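PDB 1H0H: formate dehydrogenase subunit beta from Desulfovibrio gigas, which serves as the electron-transfer subunit of formate dehydrogenase, carrying three [4Fe-4S] clusters for the reversible two-electron oxidation of formate to carbon dioxide. Local coordinates for residues 49-54 with 66-71; 71-75 with 121-125; 107-113 with 131-135; 188-192 with 210-214. One frame throughout, in Å; residues are numbered along the deposited sequence.

Interaction 1. Residues 49-54 with 66-71. With SF4 (iron/sulfur cluster), chain M.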
loop_
_atom_site.group_PDB
_atom_site.type_symbol
_atom_site.label_atom_id
_atom_site.label_comp_id
_atom_site.label_asym_id
_atom_site.label_seq_id
_atom_site.Cartn_x
_atom_site.Cartn_y
_atom_site.Cartn_z
ATOM N N TYR B 49 -16.367 -9.889 -23.885
ATOM C CA TYR B 49 -16.874 -11.231 -23.761
ATOM C C TYR B 49 -17.065 -11.644 -22.313
ATOM O O TYR B 49 -17.746 -12.612 -22.032
ATOM C CB TYR B 49 -15.882 -12.215 -24.335
ATOM C CG TYR B 49 -15.335 -11.975 -25.717
ATOM C CD1 TYR B 49 -15.994 -11.163 -26.656
ATOM C CD2 TYR B 49 -14.150 -12.594 -26.099
ATOM C CE1 TYR B 49 -15.486 -10.992 -27.925
ATOM C CE2 TYR B 49 -13.644 -12.421 -27.356
ATOM C CZ TYR B 49 -14.308 -11.617 -28.265
ATOM O OH TYR B 49 -13.753 -11.479 -29.517
ATOM N N LYS B 50 -16.397 -10.937 -21.402
ATOM C CA LYS B 50 -16.419 -11.299 -19.989
ATOM C C LYS B 50 -16.820 -10.018 -19.307
ATOM O O LYS B 50 -16.195 -8.971 -19.511
ATOM C CB LYS B 50 -15.026 -11.793 -19.556
ATOM C CG LYS B 50 -14.922 -12.293 -18.106
ATOM C CD LYS B 50 -15.820 -13.535 -17.858
ATOM C CE LYS B 50 -15.389 -14.284 -16.618
ATOM N NZ LYS B 50 -16.362 -15.358 -16.152
ATOM N N LEU B 51 -17.919 -10.086 -18.569
ATOM C CA LEU B 51 -18.449 -8.906 -17.934
ATOM C C LEU B 51 -18.831 -9.159 -16.485
ATOM O O LEU B 51 -19.712 -9.970 -16.193
ATOM C CB LEU B 51 -19.674 -8.430 -18.720
ATOM C CG LEU B 51 -20.215 -7.113 -18.195
ATOM C CD1 LEU B 51 -19.255 -5.983 -18.484
ATOM C CD2 LEU B 51 -21.593 -6.843 -18.801
ATOM N N VAL B 52 -18.167 -8.467 -15.565
ATOM C CA VAL B 52 -18.510 -8.646 -14.162
ATOM C C VAL B 52 -19.734 -7.812 -13.806
ATOM O O VAL B 52 -19.690 -6.577 -13.730
ATOM C CB VAL B 52 -17.315 -8.364 -13.205
ATOM C CG1 VAL B 52 -17.758 -8.519 -11.768
ATOM C CG2 VAL B 52 -16.143 -9.324 -13.522
ATOM N N ARG B 53 -20.850 -8.505 -13.621
ATOM C CA ARG B 53 -22.088 -7.839 -13.304
ATOM C C ARG B 53 -22.143 -7.667 -11.803
ATOM O O ARG B 53 -21.628 -8.503 -11.068
ATOM C CB ARG B 53 -23.255 -8.666 -13.822
ATOM C CG ARG B 53 -23.339 -8.735 -15.330
ATOM C CD ARG B 53 -24.531 -9.542 -15.823
ATOM N NE ARG B 53 -24.507 -9.810 -17.258
ATOM C CZ ARG B 53 -24.828 -8.913 -18.183
ATOM N NH1 ARG B 53 -25.174 -7.675 -17.830
ATOM N NH2 ARG B 53 -24.802 -9.248 -19.457
ATOM N N MET B 54 -22.718 -6.563 -11.344
ATOM C CA MET B 54 -22.696 -6.250 -9.920
ATOM C C MET B 54 -24.048 -5.689 -9.523
ATOM O O MET B 54 -24.516 -4.694 -10.116
ATOM C CB MET B 54 -21.574 -5.241 -9.597
ATOM C CG MET B 54 -20.159 -5.641 -10.075
ATOM S SD MET B 54 -18.939 -4.244 -10.052
ATOM C CE MET B 54 -18.649 -4.035 -8.266
ATOM N N LEU B 66 -24.035 -8.630 -4.927
ATOM C CA LEU B 66 -23.926 -9.875 -5.675
ATOM C C LEU B 66 -23.226 -9.692 -6.990
ATOM O O LEU B 66 -23.581 -8.818 -7.774
ATOM C CB LEU B 66 -25.311 -10.481 -5.932
ATOM C CG LEU B 66 -26.154 -10.672 -4.672
ATOM C CD1 LEU B 66 -27.500 -11.341 -4.988
ATOM C CD2 LEU B 66 -25.379 -11.471 -3.613
ATOM N N PHE B 67 -22.260 -10.558 -7.232
ATOM C CA PHE B 67 -21.418 -10.475 -8.404
ATOM C C PHE B 67 -21.605 -11.696 -9.316
ATOM O O PHE B 67 -21.734 -12.814 -8.837
ATOM C CB PHE B 67 -19.957 -10.374 -7.970
ATOM C CG PHE B 67 -19.686 -9.279 -6.961
ATOM C CD1 PHE B 67 -20.218 -8.017 -7.126
ATOM C CD2 PHE B 67 -18.889 -9.514 -5.850
ATOM C CE1 PHE B 67 -19.978 -7.013 -6.194
ATOM C CE2 PHE B 67 -18.646 -8.512 -4.916
ATOM C CZ PHE B 67 -19.171 -7.250 -5.099
ATOM N N PHE B 68 -21.550 -11.458 -10.620
ATOM C CA PHE B 68 -21.744 -12.482 -11.644
ATOM C C PHE B 68 -20.822 -12.191 -12.830
ATOM O O PHE B 68 -21.092 -11.296 -13.632
ATOM C CB PHE B 68 -23.212 -12.421 -12.099
ATOM C CG PHE B 68 -23.704 -13.656 -12.771
ATOM C CD1 PHE B 68 -24.182 -14.731 -12.022
ATOM C CD2 PHE B 68 -23.751 -13.736 -14.143
ATOM C CE1 PHE B 68 -24.670 -15.903 -12.662
ATOM C CE2 PHE B 68 -24.218 -14.891 -14.773
ATOM C CZ PHE B 68 -24.679 -15.967 -14.034
ATOM N N PRO B 69 -19.720 -12.920 -12.946
ATOM C CA PRO B 69 -18.748 -12.701 -14.039
ATOM C C PRO B 69 -19.230 -13.427 -15.299
ATOM O O PRO B 69 -18.788 -14.533 -15.617
ATOM C CB PRO B 69 -17.464 -13.353 -13.520
ATOM C CG PRO B 69 -17.844 -14.218 -12.407
ATOM C CD PRO B 69 -19.300 -13.975 -12.022
ATOM N N ASP B 70 -20.100 -12.739 -16.028
ATOM C CA ASP B 70 -20.851 -13.287 -17.136
ATOM C C ASP B 70 -19.997 -13.534 -18.382
ATOM O O ASP B 70 -19.033 -12.820 -18.641
ATOM C CB ASP B 70 -22.001 -12.317 -17.421
ATOM C CG ASP B 70 -23.165 -12.971 -18.062
ATOM O OD1 ASP B 70 -23.097 -14.183 -18.362
ATOM O OD2 ASP B 70 -24.196 -12.325 -18.323
ATOM N N GLN B 71 -20.328 -14.594 -19.102
ATOM C CA GLN B 71 -19.687 -14.962 -20.348
ATOM C C GLN B 71 -20.592 -16.037 -20.976
ATOM O O GLN B 71 -21.480 -16.573 -20.315
ATOM C CB GLN B 71 -18.287 -15.553 -20.102
ATOM C CG GLN B 71 -18.358 -16.845 -19.311
ATOM C CD GLN B 71 -16.999 -17.539 -19.073
ATOM O OE1 GLN B 71 -16.434 -17.454 -17.981
ATOM N NE2 GLN B 71 -16.501 -18.248 -20.084
HETATM FE FE1 SF4 M . -11.369 -16.871 -22.478
HETATM FE FE2 SF4 M . -12.693 -16.312 -20.135
HETATM FE FE3 SF4 M . -14.108 -16.784 -22.469
HETATM FE FE4 SF4 M . -12.663 -14.461 -22.145
HETATM S S1 SF4 M . -14.464 -15.207 -20.884
HETATM S S2 SF4 M . -12.743 -15.854 -23.967
HETATM S S3 SF4 M . -10.915 -15.091 -20.947
HETATM S S4 SF4 M . -12.779 -18.337 -21.491
#
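Arg53 and Asp70 meet on one side of two paired strands, with the guanidinium and carboxylate planes turned 62° apart. Asp70 OD2 takes Arg53 NE at 2.7 Å in a salt bridge through its anti lone pair and lies in the guanidinium plane. Leu51 CD2 lies over one guanidinium face, near its rim. Asp43 takes Arg53 NH2, so the arginine has a second acid partner. The strands form an antiparallel beta hairpin, 51-59 with 62-70, in which Leu51-Asp70 and Arg53-Phe68 are hydrogen-bonded pairs. On the other side, Met54 CG touches Phe67 CD1 at 3.8 Å. Next to Leu51, Lys50 has CG anti to its backbone N (chi1 -176°) and bends at chi2. Its tip thus turns back across the partner segment. Lys50 NZ donates to Pro69 O at 2.6 Å, from above the carbonyl plane, and to Gln71 OE1 at 2.8 Å. Lys50 CB and Gln71 NE2 each lie about 3.7 Å from S1 of one [4Fe-4S] cluster, and Val52 and Pro69 touch a second.

Interaction 2. Residues 71-75 with 121-125. With SF4 (iron/sulfur cluster), chain N; SF4 (iron/sulfur cluster), chain M.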
loop_
_atom_site.group_PDB
_atom_site.type_symbol
_atom_site.label_atom_id
_atom_site.label_comp_id
_atom_site.label_asym_id
_atom_site.label_seq_id
_atom_site.Cartn_x
_atom_site.Cartn_y
_atom_site.Cartn_z
ATOM N N GLN B 71 -20.328 -14.594 -19.102
ATOM C CA GLN B 71 -19.687 -14.962 -20.348
ATOM C C GLN B 71 -20.592 -16.037 -20.976
ATOM O O GLN B 71 -21.480 -16.573 -20.315
ATOM C CB GLN B 71 -18.287 -15.553 -20.102
ATOM C CG GLN B 71 -18.358 -16.845 -19.311
ATOM C CD GLN B 71 -16.999 -17.539 -19.073
ATOM O OE1 GLN B 71 -16.434 -17.454 -17.981
ATOM N NE2 GLN B 71 -16.501 -18.248 -20.084
ATOM N N CYS B 72 -20.324 -16.369 -22.234
ATOM C CA CYS B 72 -21.045 -17.435 -22.929
ATOM C C CYS B 72 -21.035 -18.720 -22.085
ATOM O O CYS B 72 -20.025 -19.039 -21.460
ATOM C CB CYS B 72 -20.372 -17.720 -24.258
ATOM S SG CYS B 72 -20.970 -19.202 -25.075
ATOM N N ARG B 73 -22.128 -19.470 -22.097
ATOM C CA ARG B 73 -22.210 -20.693 -21.286
ATOM C C ARG B 73 -21.652 -21.925 -21.987
ATOM O O ARG B 73 -21.596 -22.978 -21.398
ATOM C CB ARG B 73 -23.661 -20.997 -20.945
ATOM C CG ARG B 73 -24.386 -19.841 -20.291
ATOM C CD ARG B 73 -23.850 -19.419 -18.903
ATOM N NE ARG B 73 -24.848 -18.581 -18.247
ATOM C CZ ARG B 73 -24.989 -17.278 -18.469
ATOM N NH1 ARG B 73 -24.186 -16.642 -19.342
ATOM N NH2 ARG B 73 -25.932 -16.618 -17.823
ATOM N N HIS B 74 -21.308 -21.776 -23.258
ATOM C CA HIS B 74 -20.873 -22.893 -24.082
ATOM C C HIS B 74 -21.835 -24.067 -23.948
ATOM O O HIS B 74 -21.466 -25.182 -23.551
ATOM C CB HIS B 74 -19.406 -23.227 -23.813
ATOM C CG HIS B 74 -18.495 -22.150 -24.282
ATOM N ND1 HIS B 74 -18.036 -22.080 -25.579
ATOM C CD2 HIS B 74 -18.043 -21.032 -23.658
ATOM C CE1 HIS B 74 -17.302 -20.994 -25.726
ATOM N NE2 HIS B 74 -17.273 -20.349 -24.568
ATOM N N CYS B 75 -23.092 -23.753 -24.250
ATOM C CA CYS B 75 -24.196 -24.715 -24.234
ATOM C C CYS B 75 -23.831 -26.042 -24.866
ATOM O O CYS B 75 -23.220 -26.096 -25.944
ATOM C CB CYS B 75 -25.396 -24.122 -24.964
ATOM S SG CYS B 75 -26.079 -22.675 -24.142
ATOM N N PRO B 121 -30.533 -18.147 -24.928
ATOM C CA PRO B 121 -31.355 -17.987 -23.723
ATOM C C PRO B 121 -30.689 -17.038 -22.746
ATOM O O PRO B 121 -31.353 -16.481 -21.874
ATOM C CB PRO B 121 -31.373 -19.398 -23.125
ATOM C CG PRO B 121 -30.968 -20.299 -24.247
ATOM C CD PRO B 121 -30.016 -19.514 -25.081
ATOM N N TYR B 122 -29.388 -16.843 -22.911
ATOM C CA TYR B 122 -28.614 -16.049 -21.983
ATOM C C TYR B 122 -28.272 -14.657 -22.497
ATOM O O TYR B 122 -27.566 -13.905 -21.833
ATOM C CB TYR B 122 -27.340 -16.825 -21.603
ATOM C CG TYR B 122 -27.686 -18.210 -21.120
ATOM C CD1 TYR B 122 -28.189 -18.396 -19.841
ATOM C CD2 TYR B 122 -27.587 -19.314 -21.962
ATOM C CE1 TYR B 122 -28.535 -19.631 -19.397
ATOM C CE2 TYR B 122 -27.949 -20.570 -21.532
ATOM C CZ TYR B 122 -28.412 -20.713 -20.240
ATOM O OH TYR B 122 -28.777 -21.923 -19.761
ATOM N N ASP B 123 -28.741 -14.350 -23.694
ATOM C CA ASP B 123 -28.547 -13.059 -24.334
ATOM C C ASP B 123 -27.079 -12.667 -24.403
ATOM O O ASP B 123 -26.711 -11.559 -24.047
ATOM C CB ASP B 123 -29.361 -11.976 -23.616
ATOM C CG ASP B 123 -29.356 -10.684 -24.372
ATOM O OD1 ASP B 123 -29.316 -10.741 -25.620
ATOM O OD2 ASP B 123 -29.359 -9.574 -23.803
ATOM N N VAL B 124 -26.245 -13.601 -24.846
ATOM C CA VAL B 124 -24.805 -13.410 -24.892
ATOM C C VAL B 124 -24.158 -12.818 -26.171
ATOM O O VAL B 124 -23.376 -11.874 -26.044
ATOM C CB VAL B 124 -24.066 -14.701 -24.441
ATOM C CG1 VAL B 124 -22.557 -14.612 -24.694
ATOM C CG2 VAL B 124 -24.350 -14.981 -22.963
ATOM N N PRO B 125 -24.466 -13.324 -27.369
ATOM C CA PRO B 125 -23.765 -12.894 -28.601
ATOM C C PRO B 125 -23.982 -11.438 -28.978
ATOM O O PRO B 125 -25.076 -10.917 -28.793
ATOM C CB PRO B 125 -24.398 -13.747 -29.710
ATOM C CG PRO B 125 -25.358 -14.663 -29.081
ATOM C CD PRO B 125 -25.500 -14.342 -27.641
HETATM FE FE1 SF4 N . -25.810 -18.265 -26.040
HETATM FE FE2 SF4 N . -23.171 -19.013 -25.736
HETATM FE FE3 SF4 N . -25.298 -20.908 -25.424
HETATM FE FE4 SF4 N . -24.723 -19.878 -27.923
HETATM S S1 SF4 N . -23.337 -21.291 -26.622
HETATM S S2 SF4 N . -26.738 -20.077 -27.087
HETATM S S3 SF4 N . -24.058 -17.679 -27.364
HETATM S S4 SF4 N . -24.802 -19.021 -24.063
HETATM FE FE1 SF4 M . -11.369 -16.871 -22.478
HETATM FE FE2 SF4 M . -12.693 -16.312 -20.135
HETATM FE FE3 SF4 M . -14.108 -16.784 -22.469
HETATM FE FE4 SF4 M . -12.663 -14.461 -22.145
HETATM S S1 SF4 M . -14.464 -15.207 -20.884
HETATM S S2 SF4 M . -12.743 -15.854 -23.967
HETATM S S3 SF4 M . -10.915 -15.091 -20.947
HETATM S S4 SF4 M . -12.779 -18.337 -21.491
HETATM O O HOH W 1 -26.159 -14.173 -19.184
#
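Arg73 lies over one face of the Tyr122 ring, and this is the tight part of the contact. Arg73 CG makes a CH-pi contact 3.7 Å from the Tyr122 ring centroid. The chain bends at chi2 (-64°), which sets the guanidinium beyond the ring's rim, with Tyr122 CD1 over one of its faces and the planes 36° apart. Pro121 CB covers the opposite ring face near its rim, and Cys75 SG approaches the edge, 3.8 Å from Tyr122 CE2. Val124 CG1 packs on Cys72 CB at 3.8 Å. The looser side is bridged by water: one molecule accepts from Arg73 NH2 at 2.8 Å and lies 3.0 Å from Tyr122 O. Arg73 NH1 forms a salt bridge with Asp70, and Tyr122 OH bonds to Asp191. Both segments line one [4Fe-4S] cluster. Cys72 SG binds its FE2 and Cys75 SG its FE3, each at 2.3 Å, while Tyr122 CD2 lies 3.5 Å from S4. His74 N donates to Cys72 SG at 3.2 Å, probably offsetting some of that sulfur's negative charge.

Interaction 3. Residues 107-113 with 131-135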
loop_
_atom_site.group_PDB
_atom_site.type_symbol
_atom_site.label_atom_id
_atom_site.label_comp_id
_atom_site.label_asym_id
_atom_site.label_seq_id
_atom_site.Cartn_x
_atom_site.Cartn_y
_atom_site.Cartn_z
ATOM N N THR B 107 -19.583 -15.237 -39.507
ATOM C CA THR B 107 -20.883 -14.702 -39.119
ATOM C C THR B 107 -21.246 -13.454 -39.906
ATOM O O THR B 107 -22.421 -13.130 -40.035
ATOM C CB THR B 107 -20.971 -14.389 -37.612
ATOM O OG1 THR B 107 -19.811 -13.659 -37.191
ATOM C CG2 THR B 107 -20.959 -15.655 -36.800
ATOM N N LYS B 108 -20.245 -12.753 -40.421
ATOM C CA LYS B 108 -20.482 -11.551 -41.211
ATOM C C LYS B 108 -21.424 -11.793 -42.404
ATOM O O LYS B 108 -22.159 -10.884 -42.826
ATOM C CB LYS B 108 -19.135 -11.018 -41.723
ATOM C CG LYS B 108 -19.189 -9.618 -42.308
ATOM C CD LYS B 108 -17.807 -9.108 -42.718
ATOM C CE LYS B 108 -17.936 -7.971 -43.741
ATOM N NZ LYS B 108 -17.060 -6.807 -43.408
ATOM N N ASP B 109 -21.392 -13.009 -42.945
ATOM C CA ASP B 109 -22.194 -13.367 -44.119
ATOM C C ASP B 109 -23.572 -13.895 -43.789
ATOM O O ASP B 109 -24.307 -14.285 -44.693
ATOM C CB ASP B 109 -21.524 -14.465 -44.965
ATOM C CG ASP B 109 -20.130 -14.111 -45.418
ATOM O OD1 ASP B 109 -19.844 -12.913 -45.618
ATOM O OD2 ASP B 109 -19.263 -14.997 -45.620
ATOM N N LEU B 110 -23.909 -13.997 -42.515
ATOM C CA LEU B 110 -25.252 -14.419 -42.156
ATOM C C LEU B 110 -26.245 -13.330 -42.582
ATOM O O LEU B 110 -26.040 -12.142 -42.319
ATOM C CB LEU B 110 -25.354 -14.662 -40.651
ATOM C CG LEU B 110 -24.550 -15.854 -40.145
ATOM C CD1 LEU B 110 -24.548 -15.896 -38.617
ATOM C CD2 LEU B 110 -25.113 -17.133 -40.742
ATOM N N GLU B 111 -27.307 -13.716 -43.262
ATOM C CA GLU B 111 -28.317 -12.719 -43.573
ATOM C C GLU B 111 -29.197 -12.457 -42.339
ATOM O O GLU B 111 -29.643 -11.331 -42.130
ATOM C CB GLU B 111 -29.143 -13.088 -44.810
ATOM C CG GLU B 111 -30.111 -14.240 -44.638
ATOM C CD GLU B 111 -30.907 -14.537 -45.904
ATOM O OE1 GLU B 111 -30.342 -14.427 -47.019
ATOM O OE2 GLU B 111 -32.105 -14.886 -45.791
ATOM N N ASP B 112 -29.410 -13.483 -41.512
ATOM C CA ASP B 112 -30.292 -13.336 -40.364
ATOM C C ASP B 112 -29.576 -13.425 -39.019
ATOM O O ASP B 112 -29.646 -14.418 -38.299
ATOM C CB ASP B 112 -31.431 -14.348 -40.433
ATOM C CG ASP B 112 -32.464 -14.134 -39.339
ATOM O OD1 ASP B 112 -32.416 -13.078 -38.661
ATOM O OD2 ASP B 112 -33.370 -14.975 -39.106
ATOM N N TYR B 113 -28.896 -12.368 -38.647
ATOM C CA TYR B 113 -28.207 -12.431 -37.378
ATOM C C TYR B 113 -29.142 -12.279 -36.172
ATOM O O TYR B 113 -28.831 -12.770 -35.099
ATOM C CB TYR B 113 -27.129 -11.366 -37.307
ATOM C CG TYR B 113 -27.696 -9.992 -37.074
ATOM C CD1 TYR B 113 -27.991 -9.566 -35.800
ATOM C CD2 TYR B 113 -27.940 -9.127 -38.133
ATOM C CE1 TYR B 113 -28.498 -8.316 -35.570
ATOM C CE2 TYR B 113 -28.451 -7.864 -37.909
ATOM C CZ TYR B 113 -28.729 -7.476 -36.623
ATOM O OH TYR B 113 -29.239 -6.223 -36.348
ATOM N N SER B 131 -21.304 -4.244 -39.515
ATOM C CA SER B 131 -21.663 -5.407 -40.316
ATOM C C SER B 131 -22.412 -6.400 -39.451
ATOM O O SER B 131 -22.761 -6.089 -38.304
ATOM C CB SER B 131 -20.411 -6.082 -40.879
ATOM O OG SER B 131 -19.771 -6.879 -39.902
ATOM N N ASN B 132 -22.676 -7.581 -40.005
ATOM C CA ASN B 132 -23.373 -8.623 -39.265
ATOM C C ASN B 132 -22.441 -9.513 -38.466
ATOM O O ASN B 132 -22.889 -10.481 -37.861
ATOM C CB ASN B 132 -24.202 -9.501 -40.192
ATOM C CG ASN B 132 -25.452 -8.824 -40.656
ATOM O OD1 ASN B 132 -25.705 -7.679 -40.309
ATOM N ND2 ASN B 132 -26.245 -9.526 -41.478
ATOM N N GLN B 133 -21.151 -9.203 -38.476
ATOM C CA GLN B 133 -20.217 -10.023 -37.727
ATOM C C GLN B 133 -20.530 -10.010 -36.252
ATOM O O GLN B 133 -20.769 -8.945 -35.680
ATOM C CB GLN B 133 -18.779 -9.556 -37.921
ATOM C CG GLN B 133 -17.782 -10.607 -37.504
ATOM C CD GLN B 133 -16.368 -10.262 -37.936
ATOM O OE1 GLN B 133 -16.173 -9.620 -38.980
ATOM N NE2 GLN B 133 -15.386 -10.702 -37.165
ATOM N N MET B 134 -20.465 -11.182 -35.637
ATOM C CA MET B 134 -20.735 -11.338 -34.212
ATOM C C MET B 134 -19.582 -12.015 -33.468
ATOM O O MET B 134 -18.847 -12.813 -34.034
ATOM C CB MET B 134 -22.022 -12.127 -34.013
ATOM C CG MET B 134 -23.299 -11.373 -34.447
ATOM S SD MET B 134 -24.786 -12.403 -34.308
ATOM C CE MET B 134 -24.401 -13.656 -35.530
ATOM N N ALA B 135 -19.417 -11.700 -32.187
ATOM C CA ALA B 135 -18.365 -12.327 -31.395
ATOM C C ALA B 135 -18.825 -12.479 -29.956
ATOM O O ALA B 135 -19.827 -11.889 -29.564
ATOM C CB ALA B 135 -17.043 -11.531 -31.485
HETATM O O HOH W 2 -22.312 -8.328 -42.881
#
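Thr107 holds OG1 between its backbone N and carbonyl carbon (chi1 47°), where it meets Met134 N. Asn132 has CG anti to its carbonyl carbon (chi1 -75°), which carries its amide to the turn at Leu110. Met134 N donates to Thr107 OG1 at 3.0 Å in an almost straight bond. Asn132 ND2 donates to Leu110 O at 2.8 Å, in its own amide plane and nearly along the C=O axis. The amide oxygen, Asn132 OD1, lies 3.4 Å from Tyr113 CD2, with the ring and amide planes 59° apart. Met134 bends at its end. Its CE reaches Leu110 CD1 at 3.8 Å, and its SD lies against Tyr113 CB. A water links Lys108 O to Asn132 N. Ser131 OG accepts from Gln133 N in an ST turn. The contact joins the 3-10 turn before helix 113-119 to the lead-in of strand 134-135. Thr107 OG1 accepts from Met134 N and so can give its own proton to Thr104 O, which satisfies both roles of a buried hydroxyl.

Interaction 4. Residues 188-192 with 210-214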
loop_
_atom_site.group_PDB
_atom_site.type_symbol
_atom_site.label_atom_id
_atom_site.label_comp_id
_atom_site.label_asym_id
_atom_site.label_seq_id
_atom_site.Cartn_x
_atom_site.Cartn_y
_atom_site.Cartn_z
ATOM N N LYS B 188 -28.306 -22.305 -5.747
ATOM C CA LYS B 188 -28.469 -23.322 -6.790
ATOM C C LYS B 188 -27.445 -23.175 -7.893
ATOM O O LYS B 188 -26.764 -22.165 -7.982
ATOM C CB LYS B 188 -29.864 -23.265 -7.401
ATOM C CG LYS B 188 -30.226 -21.892 -7.933
ATOM C CD LYS B 188 -31.637 -21.900 -8.537
ATOM C CE LYS B 188 -31.631 -22.559 -9.892
ATOM N NZ LYS B 188 -32.999 -23.036 -10.284
ATOM N N LEU B 189 -27.345 -24.213 -8.721
ATOM C CA LEU B 189 -26.502 -24.170 -9.892
ATOM C C LEU B 189 -27.400 -23.672 -11.011
ATOM O O LEU B 189 -28.595 -23.924 -11.003
ATOM C CB LEU B 189 -25.952 -25.547 -10.218
ATOM C CG LEU B 189 -25.033 -26.099 -9.139
ATOM C CD1 LEU B 189 -24.541 -27.469 -9.529
ATOM C CD2 LEU B 189 -23.867 -25.123 -8.994
ATOM N N CYS B 190 -26.821 -22.952 -11.962
ATOM C CA CYS B 190 -27.598 -22.385 -13.043
ATOM C C CYS B 190 -27.566 -23.337 -14.253
ATOM O O CYS B 190 -26.519 -23.581 -14.833
ATOM C CB CYS B 190 -27.066 -20.979 -13.358
ATOM S SG CYS B 190 -27.211 -19.802 -11.954
ATOM N N ASP B 191 -28.721 -23.912 -14.568
ATOM C CA ASP B 191 -28.891 -24.875 -15.657
ATOM C C ASP B 191 -27.758 -25.881 -15.758
ATOM O O ASP B 191 -27.171 -26.043 -16.821
ATOM C CB ASP B 191 -29.033 -24.112 -16.970
ATOM C CG ASP B 191 -30.206 -23.162 -16.944
ATOM O OD1 ASP B 191 -31.225 -23.484 -16.258
ATOM O OD2 ASP B 191 -30.206 -22.083 -17.572
ATOM N N PRO B 192 -27.461 -26.573 -14.667
ATOM C CA PRO B 192 -26.273 -27.445 -14.624
ATOM C C PRO B 192 -26.252 -28.583 -15.649
ATOM O O PRO B 192 -25.179 -29.063 -15.972
ATOM C CB PRO B 192 -26.317 -28.022 -13.211
ATOM C CG PRO B 192 -27.762 -27.911 -12.815
ATOM C CD PRO B 192 -28.186 -26.571 -13.381
ATOM N N GLU B 210 -30.600 -10.953 -14.815
ATOM C CA GLU B 210 -31.922 -11.342 -15.338
ATOM C C GLU B 210 -31.860 -12.569 -16.220
ATOM O O GLU B 210 -32.844 -13.297 -16.366
ATOM C CB GLU B 210 -32.568 -10.183 -16.098
ATOM C CG GLU B 210 -31.769 -9.643 -17.283
ATOM C CD GLU B 210 -32.441 -8.422 -17.936
ATOM O OE1 GLU B 210 -33.694 -8.305 -17.901
ATOM O OE2 GLU B 210 -31.714 -7.562 -18.478
ATOM N N TYR B 211 -30.690 -12.814 -16.787
ATOM C CA TYR B 211 -30.507 -13.932 -17.689
ATOM C C TYR B 211 -29.532 -14.949 -17.146
ATOM O O TYR B 211 -28.960 -15.721 -17.900
ATOM C CB TYR B 211 -30.044 -13.443 -19.052
ATOM C CG TYR B 211 -30.982 -12.451 -19.707
ATOM C CD1 TYR B 211 -32.314 -12.769 -19.951
ATOM C CD2 TYR B 211 -30.529 -11.201 -20.101
ATOM C CE1 TYR B 211 -33.164 -11.856 -20.566
ATOM C CE2 TYR B 211 -31.353 -10.300 -20.724
ATOM C CZ TYR B 211 -32.667 -10.616 -20.952
ATOM O OH TYR B 211 -33.494 -9.701 -21.572
ATOM N N ALA B 212 -29.382 -14.968 -15.832
ATOM C CA ALA B 212 -28.556 -15.967 -15.150
ATOM C C ALA B 212 -28.959 -17.402 -15.505
ATOM O O ALA B 212 -28.078 -18.233 -15.734
ATOM C CB ALA B 212 -28.599 -15.766 -13.665
ATOM N N VAL B 213 -30.258 -17.714 -15.502
ATOM C CA VAL B 213 -30.706 -19.048 -15.946
ATOM C C VAL B 213 -31.647 -18.906 -17.130
ATOM O O VAL B 213 -32.213 -17.840 -17.349
ATOM C CB VAL B 213 -31.404 -19.877 -14.859
ATOM C CG1 VAL B 213 -30.473 -20.130 -13.694
ATOM C CG2 VAL B 213 -32.691 -19.215 -14.400
ATOM N N ALA B 214 -31.805 -19.974 -17.896
ATOM C CA ALA B 214 -32.646 -19.913 -19.086
ATOM C C ALA B 214 -34.120 -19.765 -18.698
ATOM O O ALA B 214 -34.894 -19.098 -19.403
ATOM C CB ALA B 214 -32.442 -21.138 -19.947
ATOM O OXT ALA B 214 -34.552 -20.309 -17.676
HETATM O O HOH W 3 -33.635 -22.414 -16.693
#
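Cys190 and Val213 bring the two backbones within 5.4 Å, CA to CA, where strand 188-189 and the residues following it pass the C-terminal tail. Val213 CG1 lies anti to its carbonyl carbon and presses on Cys190 CB at 3.5 Å. The same methyl also reaches Cys190 SG, at 3.7 Å. Asp191 comes next, with a left-handed backbone (phi 41°, psi 54°) that turns the chain at this point. Its carboxylate points to the tail. Asp191 OD2 accepts from Ala214 N at 2.7 Å through its syn lone pair, with an N-H...O angle of 162°. Ala214 CB lies beside the same oxygen, at 3.4 Å. Strand 188-189 is an outermost strand of the mixed sheet, next to strand 197-201, and Cys190 continues the pairing by backbone bonds with Phe199. The contact therefore fastens the last residues of the chain to the border of this sheet. Asp191 OD2 has a second partner in Tyr122 OH, whose ring borders an iron-sulfur cluster. A water donates to Asp191 OD1 at 2.7 Å and lies very close to Ala214 OXT of the terminal carboxylate. If it donates to both, it would probably ease the repulsion between the two carboxylates. Ala212 O also accepts a weak hydrogen bond from Arg73 NH2, and Val213 packs on Lys206.

From the N terminus, interaction 1 comes first and closes the short hairpin of strands 51-59 and 62-70. Interaction 2 begins at Gln71, which the two share, and closes a longer loop from the end of that hairpin to the segment after helix 113-119. Interaction 3 crosses it: residues 107-113 lie within that loop and 131-135 beyond it. Interaction 4 follows in series and ties the C-terminal tail to the edge of the mixed sheet. Interactions 1 and 2 both touch one iron-sulfur cluster. Interaction 4 packs on interaction 1 through Phe68 and is hydrogen-bonded to interaction 2 through Tyr122. Interaction 3 is peripheral, about 27 Å from interaction 4 between centres, but Ala135 touches Tyr49 of interaction 1.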